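Side-chain contact in alternansucrase (Leuconostoc mesenteroides, PDB 6HVG), which belongs to glycoside hydrolase family 70, a large multidomain protein with a TIM-barrel-type family domain and choline-binding-type repeats: residues A[535-540]-A[1243-1248]. Numbering follows the deposited sequence.
Sequences LAYQDD and WSAKYM
Tyr537 brings the CD2-CE2 side of its ring up to Ala1245 and Met1248, where a short 3-10 turn runs into strand 1248-1252. The motif is a six-stranded, wholly antiparallel beta sheet within the family 70 region, in which strands 534-537 and 1248-1252 are neighbours although some 700 residues separate them in sequence, and the turn at 1245-1246 leads into the second of them. Within the first strand, Leu535 pairs through its backbone with Thr1251 and Ala536 with Thr1173 on strand 1166-1175, so the strand is held from two neighbours. Tyr537 pairs through its backbone with Asn1249 and is the one residue of 535-540 that touches 1243-1248. With its CG beside the backbone N and anti to the carbonyl carbon (chi1 -59°), its ring reaches across to the turn. Atom CE2 of Tyr537 lies 3.8 Å from CB of Met1248 and 4.3 Å from CB of Ala1245, a small apolar patch at CE2. Tyr537 and Met1248 run side by side in the same direction; the methionine chain bends at chi2 (-73°) and its end leads away, and CB does the touching. Beyond the patch, Val1170, Ala1194 and Thr1196 also pack on Tyr537. Further on, the side chain of Gln538 turns back along the chain, its NE2 donating to O of Ala536 at 2.9 Å from above the carbonyl plane. Asp539 forms a salt bridge with Arg553, which also hydrogen-bonds the carbonyl oxygens of Ala1245 and Met1248, so one arginine ties both segments together. Of these two oxygens, O of Ala1245 sits at the edge of the tyrosine ring, near its plane, 4.0 Å from CD2 of Tyr537.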
loop_
_atom_site.group_PDB
_atom_site.type_symbol
_atom_site.label_atom_id
_atom_site.label_comp_id
_atom_site.label_asym_id
_atom_site.label_seq_id
_atom_site.Cartn_x
_atom_site.Cartn_y
_atom_site.Cartn_z
ATOM N N LEU A 535 -11.012 -9.555 -0.319
ATOM C CA LEU A 535 -12.284 -10.239 -0.243
ATOM C C LEU A 535 -12.385 -10.969 1.088
ATOM O O LEU A 535 -11.484 -11.700 1.449
ATOM C CB LEU A 535 -12.384 -11.280 -1.338
ATOM C CG LEU A 535 -12.368 -10.761 -2.771
ATOM C CD1 LEU A 535 -12.393 -11.931 -3.750
ATOM C CD2 LEU A 535 -13.545 -9.845 -2.993
ATOM N N ALA A 536 -13.473 -10.755 1.828
ATOM C CA ALA A 536 -13.696 -11.494 3.060
ATOM C C ALA A 536 -14.613 -12.681 2.764
ATOM O O ALA A 536 -15.677 -12.510 2.187
ATOM C CB ALA A 536 -14.312 -10.605 4.111
ATOM N N TYR A 537 -14.203 -13.878 3.169
ATOM C CA TYR A 537 -15.015 -15.056 2.984
ATOM C C TYR A 537 -16.151 -15.088 3.999
ATOM O O TYR A 537 -15.998 -14.632 5.135
ATOM C CB TYR A 537 -14.193 -16.338 3.119
ATOM C CG TYR A 537 -13.035 -16.488 2.156
ATOM C CD1 TYR A 537 -12.991 -15.824 0.958
ATOM C CD2 TYR A 537 -11.969 -17.330 2.460
ATOM C CE1 TYR A 537 -11.898 -15.951 0.099
ATOM C CE2 TYR A 537 -10.899 -17.483 1.592
ATOM C CZ TYR A 537 -10.875 -16.785 0.416
ATOM O OH TYR A 537 -9.821 -16.915 -0.424
ATOM N N GLN A 538 -17.287 -15.666 3.588
ATOM C CA GLN A 538 -18.487 -15.708 4.433
ATOM C C GLN A 538 -18.906 -17.123 4.797
ATOM O O GLN A 538 -18.586 -18.076 4.094
ATOM C CB GLN A 538 -19.629 -14.989 3.737
ATOM C CG GLN A 538 -19.270 -13.610 3.207
ATOM C CD GLN A 538 -18.908 -12.618 4.293
ATOM O OE1 GLN A 538 -19.572 -12.517 5.314
ATOM N NE2 GLN A 538 -17.829 -11.887 4.077
ATOM N N ASP A 539 -19.600 -17.245 5.925
ATOM C CA ASP A 539 -20.209 -18.514 6.361
ATOM C C ASP A 539 -21.540 -18.680 5.676
ATOM O O ASP A 539 -22.500 -18.011 6.043
ATOM C CB ASP A 539 -20.422 -18.537 7.877
ATOM C CG ASP A 539 -19.126 -18.624 8.654
ATOM O OD1 ASP A 539 -18.066 -18.928 8.068
ATOM O OD2 ASP A 539 -19.177 -18.413 9.876
ATOM N N ASP A 540 -21.591 -19.593 4.704
ATOM C CA ASP A 540 -22.753 -19.765 3.849
ATOM C C ASP A 540 -22.965 -21.266 3.602
ATOM O O ASP A 540 -22.577 -21.811 2.562
ATOM C CB ASP A 540 -22.524 -18.974 2.557
ATOM C CG ASP A 540 -23.640 -19.144 1.525
ATOM O OD1 ASP A 540 -24.726 -19.710 1.838
ATOM O OD2 ASP A 540 -23.407 -18.671 0.385
ATOM N N TRP A 1243 -4.249 -26.946 4.520
ATOM C CA TRP A 1243 -5.030 -25.712 4.569
ATOM C C TRP A 1243 -6.175 -25.774 3.572
ATOM O O TRP A 1243 -6.079 -26.425 2.549
ATOM C CB TRP A 1243 -4.162 -24.484 4.262
ATOM C CG TRP A 1243 -3.181 -24.186 5.322
ATOM C CD1 TRP A 1243 -1.829 -24.413 5.286
ATOM C CD2 TRP A 1243 -3.457 -23.638 6.602
ATOM N NE1 TRP A 1243 -1.254 -24.033 6.470
ATOM C CE2 TRP A 1243 -2.235 -23.562 7.299
ATOM C CE3 TRP A 1243 -4.617 -23.195 7.231
ATOM C CZ2 TRP A 1243 -2.152 -23.068 8.598
ATOM C CZ3 TRP A 1243 -4.526 -22.692 8.534
ATOM C CH2 TRP A 1243 -3.309 -22.638 9.193
ATOM N N SER A 1244 -7.252 -25.072 3.892
ATOM C CA SER A 1244 -8.369 -24.878 2.987
ATOM C C SER A 1244 -9.137 -23.637 3.429
ATOM O O SER A 1244 -8.859 -23.087 4.478
ATOM C CB SER A 1244 -9.254 -26.110 2.961
ATOM O OG SER A 1244 -9.837 -26.320 4.216
ATOM N N ALA A 1245 -10.094 -23.202 2.620
ATOM C CA ALA A 1245 -10.758 -21.915 2.797
ATOM C C ALA A 1245 -11.407 -21.756 4.159
ATOM O O ALA A 1245 -11.467 -20.654 4.687
ATOM C CB ALA A 1245 -11.806 -21.708 1.709
ATOM N N LYS A 1246 -11.900 -22.845 4.739
ATOM C CA LYS A 1246 -12.595 -22.748 6.016
ATOM C C LYS A 1246 -11.716 -22.199 7.143
ATOM O O LYS A 1246 -12.227 -21.699 8.137
ATOM C CB LYS A 1246 -13.237 -24.089 6.404
ATOM C CG LYS A 1246 -12.283 -25.262 6.625
ATOM C CD LYS A 1246 -13.068 -26.477 7.089
ATOM C CE LYS A 1246 -12.234 -27.735 7.056
ATOM N NZ LYS A 1246 -13.078 -28.926 7.346
ATOM N N TYR A 1247 -10.396 -22.290 6.985
ATOM C CA TYR A 1247 -9.462 -21.746 7.953
ATOM C C TYR A 1247 -8.945 -20.354 7.585
ATOM O O TYR A 1247 -8.057 -19.817 8.251
ATOM C CB TYR A 1247 -8.300 -22.724 8.137
ATOM C CG TYR A 1247 -8.705 -24.071 8.707
ATOM C CD1 TYR A 1247 -9.468 -24.156 9.868
ATOM C CD2 TYR A 1247 -8.301 -25.258 8.108
ATOM C CE1 TYR A 1247 -9.832 -25.377 10.399
ATOM C CE2 TYR A 1247 -8.668 -26.490 8.636
ATOM C CZ TYR A 1247 -9.439 -26.540 9.785
ATOM O OH TYR A 1247 -9.825 -27.740 10.343
ATOM N N MET A 1248 -9.551 -19.733 6.586
ATOM C CA MET A 1248 -9.087 -18.439 6.084
ATOM C C MET A 1248 -10.144 -17.360 6.263
ATOM O O MET A 1248 -11.330 -17.627 6.164
ATOM C CB MET A 1248 -8.746 -18.540 4.586
ATOM C CG MET A 1248 -7.680 -19.570 4.238
ATOM S SD MET A 1248 -6.031 -19.078 4.723
ATOM C CE MET A 1248 -5.172 -20.617 4.538
#